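PDB 2FI1: hydrolase, haloacid dehalogenase-like family from Streptococcus pneumoniae, which probably hydrolyses a phosphate ester or related small substrate, as haloacid dehalogenase-like enzymes do, and binds a calcium ion in the crystal. Local coordinates for residues 21-26 with 76-81; 25-30 with 68-73; 35-40 with 61-66; 110-115 with 127-132. One frame throughout, in Å; residues are numbered along the deposited sequence.

Interaction 1: residues 21-26 with 76-81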
loop_
_atom_site.group_PDB
_atom_site.type_symbol
_atom_site.label_atom_id
_atom_site.label_comp_id
_atom_site.label_asym_id
_atom_site.label_seq_id
_atom_site.Cartn_x
_atom_site.Cartn_y
_atom_site.Cartn_z
ATOM N N TYR A 21 5.470 -4.156 -4.311
ATOM C CA TYR A 21 5.832 -5.132 -5.337
ATOM C C TYR A 21 7.162 -4.794 -5.984
ATOM O O TYR A 21 7.828 -5.687 -6.502
ATOM C CB TYR A 21 4.697 -5.340 -6.350
ATOM C CG TYR A 21 3.512 -6.028 -5.708
ATOM C CD1 TYR A 21 3.624 -7.325 -5.212
ATOM C CD2 TYR A 21 2.296 -5.382 -5.572
ATOM C CE1 TYR A 21 2.544 -7.952 -4.596
ATOM C CE2 TYR A 21 1.212 -6.004 -4.962
ATOM C CZ TYR A 21 1.351 -7.281 -4.476
ATOM O OH TYR A 21 0.279 -7.908 -3.878
ATOM N N GLU A 22 7.589 -3.534 -5.933
ATOM C CA GLU A 22 8.902 -3.185 -6.491
ATOM C C GLU A 22 10.046 -3.751 -5.654
ATOM O O GLU A 22 10.991 -4.334 -6.193
ATOM C CB GLU A 22 9.060 -1.666 -6.646
ATOM C CG GLU A 22 10.371 -1.226 -7.288
ATOM C CD GLU A 22 10.570 -1.784 -8.679
ATOM O OE1 GLU A 22 9.563 -2.103 -9.339
ATOM O OE2 GLU A 22 11.743 -1.918 -9.094
ATOM N N THR A 23 9.978 -3.576 -4.341
ATOM C CA THR A 23 11.008 -4.122 -3.476
ATOM C C THR A 23 10.997 -5.658 -3.510
ATOM O O THR A 23 12.052 -6.301 -3.513
ATOM C CB THR A 23 10.895 -3.587 -2.029
ATOM O OG1 THR A 23 9.525 -3.476 -1.649
ATOM C CG2 THR A 23 11.563 -2.222 -1.895
ATOM N N SER A 24 9.810 -6.256 -3.559
ATOM C CA SER A 24 9.710 -7.704 -3.644
ATOM C C SER A 24 10.254 -8.222 -4.972
ATOM O O SER A 24 10.970 -9.222 -4.999
ATOM C CB SER A 24 8.263 -8.135 -3.441
ATOM O OG SER A 24 7.839 -7.866 -2.109
ATOM N N THR A 25 9.959 -7.524 -6.064
ATOM C CA THR A 25 10.480 -7.911 -7.379
ATOM C C THR A 25 12.004 -7.846 -7.400
ATOM O O THR A 25 12.666 -8.765 -7.887
ATOM C CB THR A 25 9.888 -7.035 -8.495
ATOM O OG1 THR A 25 8.480 -7.286 -8.590
ATOM C CG2 THR A 25 10.539 -7.320 -9.846
ATOM N N ALA A 26 12.567 -6.778 -6.862
ATOM C CA ALA A 26 14.014 -6.655 -6.812
ATOM C C ALA A 26 14.615 -7.842 -6.076
ATOM O O ALA A 26 15.568 -8.464 -6.559
ATOM C CB ALA A 26 14.412 -5.338 -6.152
ATOM N N ARG A 76 15.867 -7.217 3.365
ATOM C CA ARG A 76 16.949 -6.281 3.058
ATOM C C ARG A 76 16.495 -5.127 2.167
ATOM O O ARG A 76 16.822 -3.971 2.420
ATOM C CB ARG A 76 18.115 -6.998 2.398
ATOM C CG ARG A 76 19.342 -6.122 2.222
ATOM C CD ARG A 76 20.590 -6.937 1.949
ATOM N NE ARG A 76 20.832 -7.930 2.997
ATOM C CZ ARG A 76 20.552 -9.232 2.916
ATOM N NH1 ARG A 76 20.011 -9.757 1.820
ATOM N NH2 ARG A 76 20.818 -10.024 3.950
ATOM N N GLU A 77 15.739 -5.433 1.118
ATOM C CA GLU A 77 15.185 -4.380 0.270
ATOM C C GLU A 77 14.317 -3.412 1.064
ATOM O O GLU A 77 14.351 -2.198 0.820
ATOM C CB GLU A 77 14.353 -4.988 -0.863
ATOM C CG GLU A 77 15.178 -5.462 -2.029
ATOM C CD GLU A 77 15.773 -4.300 -2.815
ATOM O OE1 GLU A 77 15.071 -3.290 -3.054
ATOM O OE2 GLU A 77 16.939 -4.405 -3.191
ATOM N N LEU A 78 13.542 -3.946 2.006
ATOM C CA LEU A 78 12.622 -3.135 2.805
ATOM C C LEU A 78 13.329 -2.289 3.866
ATOM O O LEU A 78 12.679 -1.505 4.555
ATOM C CB LEU A 78 11.549 -4.008 3.450
ATOM C CG LEU A 78 10.433 -4.446 2.499
ATOM C CD1 LEU A 78 9.625 -5.560 3.116
ATOM C CD2 LEU A 78 9.552 -3.264 2.127
ATOM N N GLU A 79 14.648 -2.428 3.994
ATOM C CA GLU A 79 15.404 -1.427 4.753
ATOM C C GLU A 79 15.287 -0.055 4.082
ATOM O O GLU A 79 15.445 0.977 4.737
ATOM C CB GLU A 79 16.875 -1.826 4.883
ATOM C CG GLU A 79 17.090 -3.080 5.708
ATOM C CD GLU A 79 18.518 -3.596 5.641
ATOM O OE1 GLU A 79 19.419 -2.848 5.202
ATOM O OE2 GLU A 79 18.729 -4.763 6.029
ATOM N N HIS A 80 15.009 -0.049 2.778
ATOM C CA HIS A 80 14.768 1.177 2.031
ATOM C C HIS A 80 13.523 0.995 1.169
ATOM O O HIS A 80 13.619 0.769 -0.039
ATOM C CB HIS A 80 15.979 1.515 1.165
ATOM C CG HIS A 80 17.226 1.740 1.954
ATOM N ND1 HIS A 80 17.519 2.944 2.560
ATOM C CD2 HIS A 80 18.239 0.902 2.271
ATOM C CE1 HIS A 80 18.672 2.842 3.197
ATOM N NE2 HIS A 80 19.127 1.612 3.042
ATOM N N PRO A 81 12.339 1.105 1.796
ATOM C CA PRO A 81 11.112 0.894 1.028
ATOM C C PRO A 81 10.940 1.949 -0.061
ATOM O O PRO A 81 11.513 3.039 0.031
ATOM C CB PRO A 81 9.999 0.994 2.080
ATOM C CG PRO A 81 10.673 0.963 3.419
ATOM C CD PRO A 81 12.062 1.454 3.202
#
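Thr23 and Glu77 bring the backbones closest, their CA atoms 5.6 Å apart, where helix 20-34 passes the last turn of helix 66-77 and the type I beta turn from Glu77 to His80 that follows it. Thr23 is small and branched, which suits so close an approach. Its CB sits 3.9 Å from Glu77 CB, while its methyl CG2 lies beside the backbone N and comes within 3.8 Å of Glu77 OE1. OG1 takes the other branch, between the backbone N and the carbonyl carbon (chi1 38°), and meets Leu78 CD2 at 3.8 Å. That hydroxyl also hydrogen-bonds to Asn20 O, one turn back, so its polarity is met within its own helix. Glu77 CG lies 3.6 Å from Thr23 O, and the bend at chi2 (-71°) turns CD toward Ala26, 3.8 Å from its CB; alanine is short enough to let the carboxylate come up against its methyl. Pro81 packs on Ile114 of helix 110-117, in what is probably the join of cap and core. No hydrogen bond or salt bridge links the two segments, so the contact rests on van der Waals fit, with a carboxylate laid against methyl groups and no charged partner across the two segments.

Interaction 2: residues 25-30 with 68-73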
loop_
_atom_site.group_PDB
_atom_site.type_symbol
_atom_site.label_atom_id
_atom_site.label_comp_id
_atom_site.label_asym_id
_atom_site.label_seq_id
_atom_site.Cartn_x
_atom_site.Cartn_y
_atom_site.Cartn_z
ATOM N N THR A 25 9.959 -7.524 -6.064
ATOM C CA THR A 25 10.480 -7.911 -7.379
ATOM C C THR A 25 12.004 -7.846 -7.400
ATOM O O THR A 25 12.666 -8.765 -7.887
ATOM C CB THR A 25 9.888 -7.035 -8.495
ATOM O OG1 THR A 25 8.480 -7.286 -8.590
ATOM C CG2 THR A 25 10.539 -7.320 -9.846
ATOM N N ALA A 26 12.567 -6.778 -6.862
ATOM C CA ALA A 26 14.014 -6.655 -6.812
ATOM C C ALA A 26 14.615 -7.842 -6.076
ATOM O O ALA A 26 15.568 -8.464 -6.559
ATOM C CB ALA A 26 14.412 -5.338 -6.152
ATOM N N ALA A 27 14.042 -8.185 -4.927
ATOM C CA ALA A 27 14.516 -9.334 -4.142
ATOM C C ALA A 27 14.318 -10.666 -4.880
ATOM O O ALA A 27 15.173 -11.545 -4.824
ATOM C CB ALA A 27 13.827 -9.380 -2.811
ATOM N N PHE A 28 13.200 -10.819 -5.581
ATOM C CA PHE A 28 12.891 -12.067 -6.272
ATOM C C PHE A 28 13.850 -12.279 -7.450
ATOM O O PHE A 28 14.387 -13.372 -7.650
ATOM C CB PHE A 28 11.438 -12.022 -6.739
ATOM C CG PHE A 28 10.857 -13.361 -7.103
ATOM C CD1 PHE A 28 10.031 -14.031 -6.214
ATOM C CD2 PHE A 28 11.106 -13.935 -8.346
ATOM C CE1 PHE A 28 9.464 -15.255 -6.553
ATOM C CE2 PHE A 28 10.551 -15.154 -8.687
ATOM C CZ PHE A 28 9.730 -15.820 -7.792
ATOM N N VAL A 29 14.083 -11.221 -8.217
ATOM C CA VAL A 29 15.010 -11.278 -9.351
ATOM C C VAL A 29 16.429 -11.583 -8.858
ATOM O O VAL A 29 17.122 -12.428 -9.435
ATOM C CB VAL A 29 14.961 -9.952 -10.150
ATOM C CG1 VAL A 29 16.115 -9.856 -11.154
ATOM C CG2 VAL A 29 13.620 -9.806 -10.869
ATOM N N GLU A 30 16.867 -10.933 -7.786
ATOM C CA GLU A 30 18.216 -11.188 -7.292
ATOM C C GLU A 30 18.351 -12.607 -6.736
ATOM O O GLU A 30 19.402 -13.245 -6.892
ATOM C CB GLU A 30 18.666 -10.114 -6.297
ATOM C CG GLU A 30 18.026 -10.118 -4.949
ATOM C CD GLU A 30 18.577 -9.005 -4.052
ATOM O OE1 GLU A 30 19.647 -8.436 -4.378
ATOM O OE2 GLU A 30 17.935 -8.680 -3.039
ATOM N N GLU A 68 13.015 -19.105 1.415
ATOM C CA GLU A 68 13.737 -18.610 2.570
ATOM C C GLU A 68 14.730 -17.518 2.192
ATOM O O GLU A 68 14.809 -16.481 2.850
ATOM C CB GLU A 68 14.459 -19.758 3.269
ATOM C CG GLU A 68 14.856 -19.412 4.668
ATOM C CD GLU A 68 15.365 -20.602 5.463
ATOM O OE1 GLU A 68 15.309 -21.752 4.962
ATOM O OE2 GLU A 68 15.810 -20.373 6.604
ATOM N N LYS A 69 15.492 -17.758 1.127
ATOM C CA LYS A 69 16.478 -16.796 0.658
ATOM C C LYS A 69 15.800 -15.555 0.087
ATOM O O LYS A 69 16.255 -14.438 0.314
ATOM C CB LYS A 69 17.381 -17.431 -0.395
ATOM C CG LYS A 69 18.253 -18.567 0.128
ATOM C CD LYS A 69 18.977 -19.246 -1.017
ATOM C CE LYS A 69 19.756 -20.466 -0.550
ATOM N NZ LYS A 69 20.974 -20.090 0.218
ATOM N N TYR A 70 14.703 -15.760 -0.637
ATOM C CA TYR A 70 13.911 -14.641 -1.154
ATOM C C TYR A 70 13.418 -13.728 -0.026
ATOM O O TYR A 70 13.543 -12.504 -0.119
ATOM C CB TYR A 70 12.744 -15.172 -1.996
ATOM C CG TYR A 70 11.644 -14.165 -2.254
ATOM C CD1 TYR A 70 11.926 -12.932 -2.838
ATOM C CD2 TYR A 70 10.330 -14.436 -1.884
ATOM C CE1 TYR A 70 10.927 -12.006 -3.050
ATOM C CE2 TYR A 70 9.326 -13.518 -2.107
ATOM C CZ TYR A 70 9.631 -12.310 -2.698
ATOM O OH TYR A 70 8.624 -11.390 -2.914
ATOM N N LYS A 71 12.868 -14.317 1.039
ATOM C CA LYS A 71 12.342 -13.520 2.155
ATOM C C LYS A 71 13.443 -12.728 2.856
ATOM O O LYS A 71 13.224 -11.589 3.280
ATOM C CB LYS A 71 11.590 -14.399 3.157
ATOM C CG LYS A 71 10.338 -15.026 2.592
ATOM C CD LYS A 71 9.212 -14.032 2.445
ATOM C CE LYS A 71 7.979 -14.733 1.917
ATOM N NZ LYS A 71 6.783 -13.882 2.009
ATOM N N GLU A 72 14.627 -13.321 2.970
ATOM C CA GLU A 72 15.762 -12.602 3.534
ATOM C C GLU A 72 16.154 -11.418 2.647
ATOM O O GLU A 72 16.364 -10.310 3.134
ATOM C CB GLU A 72 16.942 -13.550 3.770
ATOM C CG GLU A 72 16.714 -14.493 4.948
ATOM C CD GLU A 72 17.973 -15.213 5.408
ATOM O OE1 GLU A 72 19.081 -14.644 5.270
ATOM O OE2 GLU A 72 17.850 -16.351 5.919
ATOM N N ASN A 73 16.215 -11.643 1.338
ATOM C CA ASN A 73 16.523 -10.565 0.405
ATOM C C ASN A 73 15.442 -9.482 0.388
ATOM O O ASN A 73 15.749 -8.300 0.249
ATOM C CB ASN A 73 16.758 -11.112 -1.006
ATOM C CG ASN A 73 18.132 -11.740 -1.167
ATOM O OD1 ASN A 73 19.094 -11.330 -0.510
ATOM N ND2 ASN A 73 18.237 -12.717 -2.057
HETATM O O HOH W 1 18.308 -7.677 -0.891
#
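Tyr70 and Phe28 form the aromatic part of this helix-helix contact, an edge-to-face pair with ring planes 73° apart. Phe28 supplies the edge: its CG is anti to the backbone N (chi1 -163°), which sends the ring out to the tyrosine, and CD1 stands 3.8 Å above the Tyr70 plane, over the ring centre. Phe28 has a second edge-to-face partner in Phe66, and it also touches helix 52-59, so a large flat side chain suits this buried place. Methyl packing comes next. Ala27 CB touches Tyr70 CE1 at 3.9 Å and the backbone carbon Asn73 C at 3.6 Å. Its shortness lets the CA atoms of Ala27 and Asn73 close to 5.1 Å, while the axes of the short segments approach to 8.4 Å, at 137° between their N-to-C directions. At the rim, the carboxylate oxygen Glu30 OE2 packs 3.4 Å from Asn73 CB, and a water donates to Asn73 O at 2.9 Å. Direct hydrogen bonds between the two segments are absent; aromatic and methyl packing therefore fills the interior, while the polar tie at the margin is Asn73 ND2, hydrogen-bonded to Thr31 OG1 further along helix 20-34.

Interaction 3: residues 35-40 with 61-66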
loop_
_atom_site.group_PDB
_atom_site.type_symbol
_atom_site.label_atom_id
_atom_site.label_comp_id
_atom_site.label_asym_id
_atom_site.label_seq_id
_atom_site.Cartn_x
_atom_site.Cartn_y
_atom_site.Cartn_z
ATOM N N TYR A 35 20.576 -18.783 -8.493
ATOM C CA TYR A 35 20.421 -20.099 -9.111
ATOM C C TYR A 35 20.761 -20.085 -10.609
ATOM O O TYR A 35 20.516 -21.070 -11.314
ATOM C CB TYR A 35 18.993 -20.609 -8.906
ATOM C CG TYR A 35 18.596 -20.756 -7.460
ATOM C CD1 TYR A 35 18.639 -21.995 -6.821
ATOM C CD2 TYR A 35 18.169 -19.657 -6.725
ATOM C CE1 TYR A 35 18.272 -22.129 -5.489
ATOM C CE2 TYR A 35 17.801 -19.775 -5.397
ATOM C CZ TYR A 35 17.849 -21.014 -4.780
ATOM O OH TYR A 35 17.482 -21.137 -3.467
ATOM N N GLY A 36 21.328 -18.980 -11.091
ATOM C CA GLY A 36 21.691 -18.847 -12.499
ATOM C C GLY A 36 20.525 -18.553 -13.425
ATOM O O GLY A 36 20.621 -18.760 -14.638
ATOM N N ILE A 37 19.426 -18.048 -12.865
ATOM C CA ILE A 37 18.217 -17.788 -13.630
ATOM C C ILE A 37 17.980 -16.291 -13.764
ATOM O O ILE A 37 18.077 -15.551 -12.789
ATOM C CB ILE A 37 16.999 -18.441 -12.964
ATOM C CG1 ILE A 37 17.157 -19.964 -12.984
ATOM C CG2 ILE A 37 15.705 -18.029 -13.671
ATOM C CD1 ILE A 37 16.153 -20.694 -12.153
ATOM N N THR A 38 17.680 -15.863 -14.991
ATOM C CA THR A 38 17.324 -14.483 -15.285
ATOM C C THR A 38 15.854 -14.413 -15.681
ATOM O O THR A 38 15.413 -15.136 -16.564
ATOM C CB THR A 38 18.169 -13.926 -16.455
ATOM O OG1 THR A 38 19.563 -14.054 -16.144
ATOM C CG2 THR A 38 17.842 -12.465 -16.710
ATOM N N GLN A 39 15.095 -13.548 -15.010
ATOM C CA GLN A 39 13.738 -13.216 -15.439
ATOM C C GLN A 39 13.572 -11.712 -15.379
ATOM O O GLN A 39 14.199 -11.034 -14.562
ATOM C CB GLN A 39 12.683 -13.897 -14.558
ATOM C CG GLN A 39 12.617 -15.411 -14.718
ATOM C CD GLN A 39 12.046 -15.877 -16.053
ATOM O OE1 GLN A 39 11.539 -15.080 -16.849
ATOM N NE2 GLN A 39 12.112 -17.187 -16.294
ATOM N N ASP A 40 12.717 -11.198 -16.249
ATOM C CA ASP A 40 12.528 -9.763 -16.379
ATOM C C ASP A 40 11.655 -9.176 -15.267
ATOM O O ASP A 40 10.759 -9.832 -14.726
ATOM C CB ASP A 40 11.939 -9.419 -17.752
ATOM C CG ASP A 40 10.519 -9.905 -17.919
ATOM O OD1 ASP A 40 10.332 -11.099 -18.209
ATOM O OD2 ASP A 40 9.613 -9.072 -17.758
ATOM N N PRO A 61 9.938 -23.302 -9.240
ATOM C CA PRO A 61 9.196 -24.409 -8.618
ATOM C C PRO A 61 10.048 -25.429 -7.866
ATOM O O PRO A 61 9.603 -25.950 -6.841
ATOM C CB PRO A 61 8.490 -25.067 -9.809
ATOM C CG PRO A 61 9.301 -24.685 -10.994
ATOM C CD PRO A 61 9.754 -23.284 -10.700
ATOM N N ASN A 62 11.257 -25.696 -8.354
ATOM C CA ASN A 62 12.136 -26.706 -7.747
ATOM C C ASN A 62 13.496 -26.146 -7.340
ATOM O O ASN A 62 14.492 -26.875 -7.279
ATOM C CB ASN A 62 12.319 -27.876 -8.717
ATOM C CG ASN A 62 11.004 -28.499 -9.130
ATOM O OD1 ASN A 62 10.649 -28.499 -10.308
ATOM N ND2 ASN A 62 10.264 -29.019 -8.157
ATOM N N LEU A 63 13.547 -24.850 -7.049
ATOM C CA LEU A 63 14.769 -24.239 -6.556
ATOM C C LEU A 63 14.840 -24.420 -5.042
ATOM O O LEU A 63 13.965 -23.949 -4.304
ATOM C CB LEU A 63 14.832 -22.760 -6.946
ATOM C CG LEU A 63 14.807 -22.458 -8.448
ATOM C CD1 LEU A 63 15.022 -20.968 -8.685
ATOM C CD2 LEU A 63 15.859 -23.285 -9.212
ATOM N N GLU A 64 15.881 -25.114 -4.587
ATOM C CA GLU A 64 16.003 -25.495 -3.181
ATOM C C GLU A 64 16.287 -24.278 -2.302
ATOM O O GLU A 64 17.191 -23.504 -2.596
ATOM C CB GLU A 64 17.115 -26.543 -3.009
ATOM C CG GLU A 64 17.244 -27.093 -1.588
ATOM C CD GLU A 64 18.220 -28.256 -1.478
ATOM O OE1 GLU A 64 19.214 -28.287 -2.240
ATOM O OE2 GLU A 64 17.995 -29.139 -0.616
ATOM N N ASN A 65 15.515 -24.135 -1.221
ATOM C CA ASN A 65 15.646 -23.019 -0.265
ATOM C C ASN A 65 15.302 -21.643 -0.850
ATOM O O ASN A 65 15.692 -20.623 -0.280
ATOM C CB ASN A 65 17.060 -22.952 0.341
ATOM C CG ASN A 65 17.514 -24.274 0.941
ATOM O OD1 ASN A 65 16.741 -24.968 1.602
ATOM N ND2 ASN A 65 18.782 -24.622 0.716
ATOM N N PHE A 66 14.585 -21.608 -1.972
ATOM C CA PHE A 66 14.352 -20.338 -2.665
ATOM C C PHE A 66 13.564 -19.365 -1.800
ATOM O O PHE A 66 13.978 -18.220 -1.622
ATOM C CB PHE A 66 13.619 -20.544 -3.990
ATOM C CG PHE A 66 13.322 -19.256 -4.712
ATOM C CD1 PHE A 66 14.225 -18.738 -5.627
ATOM C CD2 PHE A 66 12.151 -18.541 -4.451
ATOM C CE1 PHE A 66 13.958 -17.531 -6.283
ATOM C CE2 PHE A 66 11.893 -17.342 -5.093
ATOM C CZ PHE A 66 12.795 -16.838 -6.007
#
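Tyr35 lays its ring over Leu63 where two loops of the helical cap domain meet, one following the Schellman motif that ends helix 20-34, the other leading into helix 66-77. Gly36, with positive phi, is the C-prime residue of that motif and turns the chain after Tyr35. The main bump is Leu63, which presses into the face of the Tyr35 ring: its CB rides 3.8 Å above the plane, displaced toward the rim, in a CH-pi contact. Its branched end continues across the same ring, with CD1 3.8 Å from Tyr35 CG. Beyond the ring Leu63 meets Ile37 tip to tip, CD1 to CD1 at 3.7 Å; a branched end suits the place because Leu63 can meet the ring with CB and CD1 and still reach Ile37. Phe66 meets the tyrosine obliquely, its CD1 lying 3.7 Å from Tyr35 CE2, with the ring planes inclined at 43°. Phe66 also packs on Leu32 of helix 20-34. A type II turn from Leu63 to Phe66, with Asn65 in the left-handed region, brings the Glu64 carbonyl round to the hydroxyl end of the tyrosine. There Tyr35 OH donates to Glu64 O in a short hydrogen bond of 2.5 Å, approaching from above the carbonyl plane with a C=O...donor angle of 139°.

Interaction 4: residues 110-115 with 127-132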
loop_
_atom_site.group_PDB
_atom_site.type_symbol
_atom_site.label_atom_id
_atom_site.label_comp_id
_atom_site.label_asym_id
_atom_site.label_seq_id
_atom_site.Cartn_x
_atom_site.Cartn_y
_atom_site.Cartn_z
ATOM N N GLN A 110 4.659 -2.813 12.376
ATOM C CA GLN A 110 5.723 -2.589 11.359
ATOM C C GLN A 110 5.352 -1.491 10.354
ATOM O O GLN A 110 6.218 -0.808 9.792
ATOM C CB GLN A 110 6.056 -3.865 10.567
ATOM C CG GLN A 110 7.354 -3.737 9.743
ATOM C CD GLN A 110 7.500 -4.759 8.623
ATOM O OE1 GLN A 110 6.688 -5.680 8.483
ATOM N NE2 GLN A 110 8.548 -4.593 7.812
ATOM N N VAL A 111 4.062 -1.338 10.108
ATOM C CA VAL A 111 3.546 -0.238 9.292
ATOM C C VAL A 111 4.210 1.056 9.715
ATOM O O VAL A 111 4.596 1.871 8.881
ATOM C CB VAL A 111 1.998 -0.115 9.431
ATOM C CG1 VAL A 111 1.483 1.222 8.871
ATOM C CG2 VAL A 111 1.318 -1.279 8.724
ATOM N N LEU A 112 4.349 1.251 11.019
ATOM C CA LEU A 112 4.823 2.520 11.516
ATOM C C LEU A 112 6.274 2.734 11.106
ATOM O O LEU A 112 6.658 3.853 10.763
ATOM C CB LEU A 112 4.629 2.614 13.024
ATOM C CG LEU A 112 3.203 2.323 13.522
ATOM C CD1 LEU A 112 3.120 2.549 15.025
ATOM C CD2 LEU A 112 2.157 3.140 12.796
ATOM N N GLU A 113 7.070 1.665 11.125
ATOM C CA GLU A 113 8.468 1.728 10.677
ATOM C C GLU A 113 8.583 2.099 9.210
ATOM O O GLU A 113 9.458 2.864 8.819
ATOM C CB GLU A 113 9.163 0.375 10.871
ATOM C CG GLU A 113 9.273 -0.100 12.316
ATOM C CD GLU A 113 9.715 -1.557 12.436
ATOM O OE1 GLU A 113 10.179 -2.146 11.428
ATOM O OE2 GLU A 113 9.594 -2.116 13.545
ATOM N N ILE A 114 7.711 1.541 8.387
ATOM C CA ILE A 114 7.711 1.849 6.964
ATOM C C ILE A 114 7.430 3.333 6.726
ATOM O O ILE A 114 8.075 3.962 5.892
ATOM C CB ILE A 114 6.675 0.992 6.202
ATOM C CG1 ILE A 114 7.049 -0.493 6.302
ATOM C CG2 ILE A 114 6.550 1.422 4.739
ATOM C CD1 ILE A 114 8.329 -0.881 5.604
ATOM N N LEU A 115 6.474 3.892 7.458
ATOM C CA LEU A 115 6.134 5.311 7.320
ATOM C C LEU A 115 7.289 6.219 7.741
ATOM O O LEU A 115 7.480 7.297 7.173
ATOM C CB LEU A 115 4.892 5.634 8.146
ATOM C CG LEU A 115 3.627 4.852 7.792
ATOM C CD1 LEU A 115 2.467 5.278 8.677
ATOM C CD2 LEU A 115 3.273 5.042 6.326
ATOM N N VAL A 127 -2.956 6.586 12.182
ATOM C CA VAL A 127 -2.658 5.342 11.483
ATOM C C VAL A 127 -3.317 4.211 12.266
ATOM O O VAL A 127 -3.031 4.030 13.459
ATOM C CB VAL A 127 -1.146 5.092 11.375
ATOM C CG1 VAL A 127 -0.870 3.739 10.733
ATOM C CG2 VAL A 127 -0.468 6.207 10.597
ATOM N N VAL A 128 -4.203 3.478 11.602
ATOM C CA VAL A 128 -4.873 2.312 12.182
ATOM C C VAL A 128 -4.117 1.083 11.692
ATOM O O VAL A 128 -4.007 0.865 10.486
ATOM C CB VAL A 128 -6.343 2.243 11.742
ATOM C CG1 VAL A 128 -6.990 0.926 12.199
ATOM C CG2 VAL A 128 -7.114 3.473 12.252
ATOM N N THR A 129 -3.581 0.295 12.630
ATOM C CA THR A 129 -2.955 -0.987 12.317
ATOM C C THR A 129 -3.775 -2.086 12.982
ATOM O O THR A 129 -4.767 -1.803 13.640
ATOM C CB THR A 129 -1.513 -1.058 12.846
ATOM O OG1 THR A 129 -1.539 -1.201 14.267
ATOM C CG2 THR A 129 -0.725 0.193 12.481
ATOM N N SER A 130 -3.344 -3.335 12.823
ATOM C CA SER A 130 -4.068 -4.453 13.439
ATOM C C SER A 130 -4.196 -4.309 14.949
ATOM O O SER A 130 -5.148 -4.823 15.541
ATOM C CB SER A 130 -3.402 -5.777 13.120
ATOM O OG SER A 130 -2.115 -5.857 13.695
ATOM N N SER A 131 -3.261 -3.598 15.577
ATOM C CA SER A 131 -3.267 -3.455 17.026
ATOM C C SER A 131 -4.431 -2.605 17.545
ATOM O O SER A 131 -4.691 -2.589 18.740
ATOM C CB SER A 131 -1.933 -2.899 17.526
ATOM O OG SER A 131 -1.809 -1.536 17.190
ATOM N N SER A 132 -5.135 -1.902 16.650
ATOM C CA SER A 132 -6.385 -1.219 17.026
ATOM C C SER A 132 -7.558 -2.176 17.241
ATOM O O SER A 132 -8.610 -1.786 17.760
ATOM C CB SER A 132 -6.765 -0.162 15.984
ATOM O OG SER A 132 -5.950 0.982 16.130
#
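Val127 faces three side chains of helix 110-117 in the beta-alpha-beta unit formed by strand 100-104, that helix and strand 124-128, part of the Rossmann-like core of the haloacid dehalogenase fold. Its two methyls divide the work. CG1, anti to the backbone N (chi1 176°), serves Leu112 and Val111; CG2, beside the backbone N, serves Leu115. Leu112 and Val127 slide past each other in opposite directions, the leucine bringing its CD2 to 3.7 Å from Val127 CG1. Val111 crosses the strand residue obliquely, CG1 to CG1 at 3.9 Å. Leu115, one helical turn on, instead meets it tip to tip. Beta-branched valine suits the strand, offering two methyls from a short stem, whereas the longer leucines reach across from the helix. Val111, Leu115 and Val127 also touch Leu103 of the adjacent strand 100-104, so the helix covers the neighbouring strand as well. Past the strand end, Thr129 splits its branches between two tasks. Its methyl CG2 lies 4.1 Å from Val111 CB, while OG1 accepts from Ser131 N in an ST turn and also hydrogen-bonds to Asp109 OD1, just ahead of the helix. The closest touch of the whole contact is the leucine-valine tip pair, Leu115 CD1 to Val127 CG2 at 3.6 Å.

How the interactions relate
Interactions 1, 2 and 3 belong to the helical cap, and interaction 4 lies in the core built on the parallel sheet. Interactions 1 and 2 share helices 20-34 and 66-77, with centres about 9 Å apart, and interaction 3 joins loops at the far end of the same two helices, its centre about 10 Å from that of interaction 2. Along the chain interaction 3 is nested inside the loops closed by interactions 1 and 2; interaction 4 follows later. The centres of interactions 3 and 4 are about 33 Å apart. Interactions 1 and 4 touch, and this is where the helical part meets the sheet-based core.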